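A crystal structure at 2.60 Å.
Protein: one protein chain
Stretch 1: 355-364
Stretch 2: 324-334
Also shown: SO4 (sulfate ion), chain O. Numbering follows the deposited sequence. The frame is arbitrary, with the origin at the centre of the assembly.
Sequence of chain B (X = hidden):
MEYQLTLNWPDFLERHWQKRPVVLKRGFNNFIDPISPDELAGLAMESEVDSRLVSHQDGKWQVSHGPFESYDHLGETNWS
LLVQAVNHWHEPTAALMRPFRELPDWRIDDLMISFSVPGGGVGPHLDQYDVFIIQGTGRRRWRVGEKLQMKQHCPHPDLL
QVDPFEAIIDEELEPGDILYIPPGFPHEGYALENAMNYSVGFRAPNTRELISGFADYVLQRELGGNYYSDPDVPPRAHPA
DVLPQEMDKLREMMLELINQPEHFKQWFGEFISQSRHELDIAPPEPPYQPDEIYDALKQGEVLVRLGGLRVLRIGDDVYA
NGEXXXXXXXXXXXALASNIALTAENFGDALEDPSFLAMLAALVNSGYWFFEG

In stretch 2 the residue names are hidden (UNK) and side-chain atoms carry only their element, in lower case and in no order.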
# COMPACT_ATOMS: atom_id res chain seq x y z
N SER B 355 -1.70 36.28 -7.97
CA SER B 355 -1.57 34.90 -7.53
C SER B 355 -2.33 33.95 -8.45
O SER B 355 -1.79 32.95 -8.93
CB SER B 355 -2.04 34.73 -6.09
OG SER B 355 -1.08 35.23 -5.18
N PHE B 356 -3.60 34.27 -8.70
CA PHE B 356 -4.42 33.49 -9.62
C PHE B 356 -3.81 33.47 -11.01
O PHE B 356 -3.76 32.43 -11.66
CB PHE B 356 -5.85 34.02 -9.70
CG PHE B 356 -6.73 33.24 -10.63
CD1 PHE B 356 -7.41 32.12 -10.19
CD2 PHE B 356 -6.88 33.62 -11.96
CE1 PHE B 356 -8.22 31.40 -11.04
CE2 PHE B 356 -7.68 32.90 -12.82
CZ PHE B 356 -8.35 31.79 -12.36
N LEU B 357 -3.35 34.64 -11.46
CA LEU B 357 -2.73 34.76 -12.77
C LEU B 357 -1.49 33.88 -12.84
O LEU B 357 -1.22 33.24 -13.86
CB LEU B 357 -2.36 36.22 -13.05
CG LEU B 357 -1.86 36.53 -14.46
CD1 LEU B 357 -2.87 36.08 -15.49
CD2 LEU B 357 -1.56 38.02 -14.61
N ALA B 358 -0.75 33.83 -11.74
CA ALA B 358 0.44 32.99 -11.64
C ALA B 358 0.08 31.51 -11.75
O ALA B 358 0.68 30.78 -12.54
CB ALA B 358 1.17 33.26 -10.34
N MSE B 359 -0.90 31.07 -10.96
CA MSE B 359 -1.38 29.69 -11.02
C MSE B 359 -1.81 29.30 -12.43
O MSE B 359 -1.36 28.28 -12.95
CB MSE B 359 -2.57 29.49 -10.08
CG MSE B 359 -3.38 28.24 -10.41
SE MSE B 359 -5.01 28.07 -9.37
CE MSE B 359 -4.20 28.12 -7.60
N LEU B 360 -2.67 30.12 -13.02
CA LEU B 360 -3.17 29.91 -14.37
C LEU B 360 -2.00 29.79 -15.34
O LEU B 360 -2.00 28.93 -16.23
CB LEU B 360 -4.08 31.07 -14.78
CG LEU B 360 -4.73 31.02 -16.16
CD1 LEU B 360 -5.48 29.71 -16.36
CD2 LEU B 360 -5.67 32.21 -16.34
N ALA B 361 -1.01 30.64 -15.14
CA ALA B 361 0.22 30.60 -15.93
C ALA B 361 0.92 29.26 -15.80
O ALA B 361 1.42 28.71 -16.78
CB ALA B 361 1.15 31.74 -15.55
N ALA B 362 0.97 28.73 -14.58
CA ALA B 362 1.60 27.44 -14.33
C ALA B 362 0.82 26.31 -14.99
O ALA B 362 1.40 25.33 -15.45
CB ALA B 362 1.75 27.20 -12.84
N LEU B 363 -0.50 26.44 -15.02
CA LEU B 363 -1.37 25.44 -15.63
C LEU B 363 -1.21 25.42 -17.15
O LEU B 363 -1.16 24.36 -17.76
CB LEU B 363 -2.83 25.68 -15.24
CG LEU B 363 -3.22 25.39 -13.79
CD1 LEU B 363 -4.64 25.84 -13.51
CD2 LEU B 363 -3.05 23.91 -13.46
N VAL B 364 -1.14 26.60 -17.75
CA VAL B 364 -0.94 26.70 -19.19
C VAL B 364 0.47 26.23 -19.59
O VAL B 364 0.63 25.45 -20.53
CB VAL B 364 -1.19 28.14 -19.71
CG1 VAL B 364 -0.84 28.25 -21.18
CG2 VAL B 364 -2.64 28.53 -19.47
N UNK B 324 -3.53 19.50 -7.17
CA UNK B 324 -4.55 20.29 -6.49
C UNK B 324 -4.38 21.77 -6.81
O UNK B 324 -3.31 22.34 -6.60
c UNK B 324 -5.11 20.80 -2.68
n UNK B 324 -5.18 22.02 -0.51
c UNK B 324 -4.46 20.08 -4.98
c UNK B 324 -5.41 20.95 -4.16
c UNK B 324 -5.78 21.90 -1.86
N UNK B 325 -5.44 22.37 -7.33
CA UNK B 325 -5.51 23.81 -7.49
C UNK B 325 -6.49 24.41 -6.47
O UNK B 325 -7.65 23.97 -6.34
c UNK B 325 -5.86 24.22 -8.93
c UNK B 325 -7.13 23.43 -10.99
c UNK B 325 -6.98 23.35 -9.48
c UNK B 325 -4.64 24.10 -9.83
N UNK B 326 -5.96 25.39 -5.73
CA UNK B 326 -6.63 26.01 -4.60
C UNK B 326 -6.58 27.53 -4.78
O UNK B 326 -5.51 28.12 -4.75
o UNK B 326 -7.81 24.51 -2.56
c UNK B 326 -5.88 25.66 -3.32
o UNK B 326 -6.46 25.34 -1.04
c UNK B 326 -6.78 25.13 -2.23
N UNK B 327 -7.75 28.15 -4.95
CA UNK B 327 -7.81 29.60 -5.13
C UNK B 327 -9.01 30.20 -4.41
O UNK B 327 -10.07 29.58 -4.33
o UNK B 327 -7.83 31.35 -6.82
c UNK B 327 -7.84 29.95 -6.62
N UNK B 328 -8.85 31.43 -3.89
CA UNK B 328 -9.95 32.18 -3.27
C UNK B 328 -11.07 32.52 -4.25
O UNK B 328 -12.16 32.88 -3.81
c UNK B 328 -9.27 33.46 -2.77
c UNK B 328 -7.56 32.13 -3.73
c UNK B 328 -7.98 33.54 -3.51
N UNK B 329 -10.82 32.40 -5.55
CA UNK B 329 -11.82 32.82 -6.52
C UNK B 329 -12.56 31.58 -6.99
O UNK B 329 -12.03 30.76 -7.74
n UNK B 329 -8.25 35.50 -6.68
c UNK B 329 -8.82 34.27 -6.84
c UNK B 329 -9.10 36.43 -7.06
n UNK B 329 -10.21 35.83 -7.47
c UNK B 329 -11.15 33.51 -7.72
c UNK B 329 -10.07 34.47 -7.34
N UNK B 330 -13.80 31.46 -6.53
CA UNK B 330 -14.69 30.36 -6.89
C UNK B 330 -15.23 30.33 -8.34
O UNK B 330 -15.19 29.28 -8.98
n UNK B 330 -17.36 25.93 -4.37
c UNK B 330 -18.44 26.38 -5.00
c UNK B 330 -15.81 30.18 -5.87
c UNK B 330 -17.58 28.69 -4.89
c UNK B 330 -16.53 28.85 -5.97
n UNK B 330 -19.39 25.54 -5.38
n UNK B 330 -18.57 27.68 -5.25
N UNK B 331 -15.77 31.46 -8.84
CA UNK B 331 -16.30 31.45 -10.21
C UNK B 331 -15.27 31.00 -11.24
O UNK B 331 -15.60 30.28 -12.19
c UNK B 331 -16.96 33.45 -9.11
c UNK B 331 -16.66 32.92 -10.45
c UNK B 331 -16.01 32.76 -8.18
N UNK B 332 -14.02 31.41 -11.04
CA UNK B 332 -12.93 31.05 -11.94
C UNK B 332 -12.66 29.55 -11.91
O UNK B 332 -12.53 28.91 -12.96
c UNK B 332 -11.68 31.82 -11.56
N UNK B 333 -12.56 28.99 -10.71
CA UNK B 333 -12.30 27.57 -10.55
C UNK B 333 -13.43 26.74 -11.14
O UNK B 333 -13.19 25.72 -11.79
c UNK B 333 -10.89 27.77 -8.35
c UNK B 333 -9.68 27.84 -9.27
c UNK B 333 -10.58 26.95 -7.10
c UNK B 333 -12.11 27.20 -9.07
N UNK B 334 -14.67 27.18 -10.91
CA UNK B 334 -15.84 26.53 -11.48
C UNK B 334 -15.79 26.58 -13.00
O UNK B 334 -16.17 25.62 -13.68
o UNK B 334 -17.37 25.53 -9.30
c UNK B 334 -17.51 26.74 -9.59
c UNK B 334 -17.12 27.20 -10.97
o UNK B 334 -17.94 27.59 -8.78
S SO4 O . -19.59 21.63 -4.48
O1 SO4 O . -19.11 22.74 -5.29
O2 SO4 O . -18.65 21.37 -3.40
O3 SO4 O . -20.90 21.97 -3.92
O4 SO4 O . -19.72 20.44 -5.32

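Position 324 carries four carbons in an unbranched row ending in nitrogen, and it stays out of reach of the helix 355-364; this is Lys-324, its side chain fully extended. At 325 four carbons fork at the first, with one arm two carbons long, and they pack on Met-359, a selenomethionine, and Leu-363. That beta-branched shape is Ile-325. Its CB lies 4.0 Å from SE of Met-359, and its CG2 lies 4.0 Å from CD2 of Leu-363.

Position 326 has two carbons, the second bearing two oxygens, and its CA-to-CB bond points away from the helix. What reaches the helix is its backbone, with O 3.1 Å from CE of Met-359. A carboxylate this short identifies Asp-326; its OD2 pairs with NZ of Lys-324 in a salt bridge at 3.6 Å. Position 327 shows one carbon and one oxygen, the oxygen at the edge of the Phe-356 ring. This is Ser-327, whose OG is 3.5 Å from CD1 of Phe-356.

At 328 three carbons close a ring onto the backbone nitrogen, making it Pro-328, which does not touch the helix. Position 329 has one carbon followed by a five-membered ring of three carbons and two nitrogens, which lies near CB of Phe-356, hence His-329. Its NE2 comes within 4.1 Å of CB of Phe-356, and the two aromatic rings meet obliquely, with planes at 57° and centroids 5.5 Å apart. The residue occupies the N-cap position, and its backbone N makes a weak hydrogen bond to OG of Ser-327 at 3.4 Å.

Position 330 has three carbons, a nitrogen, and a carbon carrying two more nitrogens: the guanidinium of Arg-330. It is out of reach of helix 355-364, and its NH2 donates a hydrogen bond to O1 of a sulfate ion at 2.8 Å. Three carbons again closing onto the backbone nitrogen make 331 Pro-331, also remote from the helix. At 332 the side chain is a single carbon, CB, 3.4 Å from CZ of Phe-356; with nothing beyond CB, this is Ala-332. At 333 four carbons fork at the second, a terminal one lying near the Phe-356 ring, as in Leu-333; its CD2 approaches CE1 of Phe-356 to 4.2 Å. Position 334, two carbons with two oxygens on the second, is Asp-334, out of reach of the helix.

The contact is a packing arrangement without hydrogen bonds between the stretches. Phe-356 inserts its ring among Ser-327, His-329, Ala-332 and Leu-333, so one aromatic side chain engages both the loop and the start of the following helix. One turn further along, Met-359 covers the end of the strand, and Leu-363 extends the apolar contact with Ile-325.

Stretch 2, residues 324-334: KIDSPHRPALD
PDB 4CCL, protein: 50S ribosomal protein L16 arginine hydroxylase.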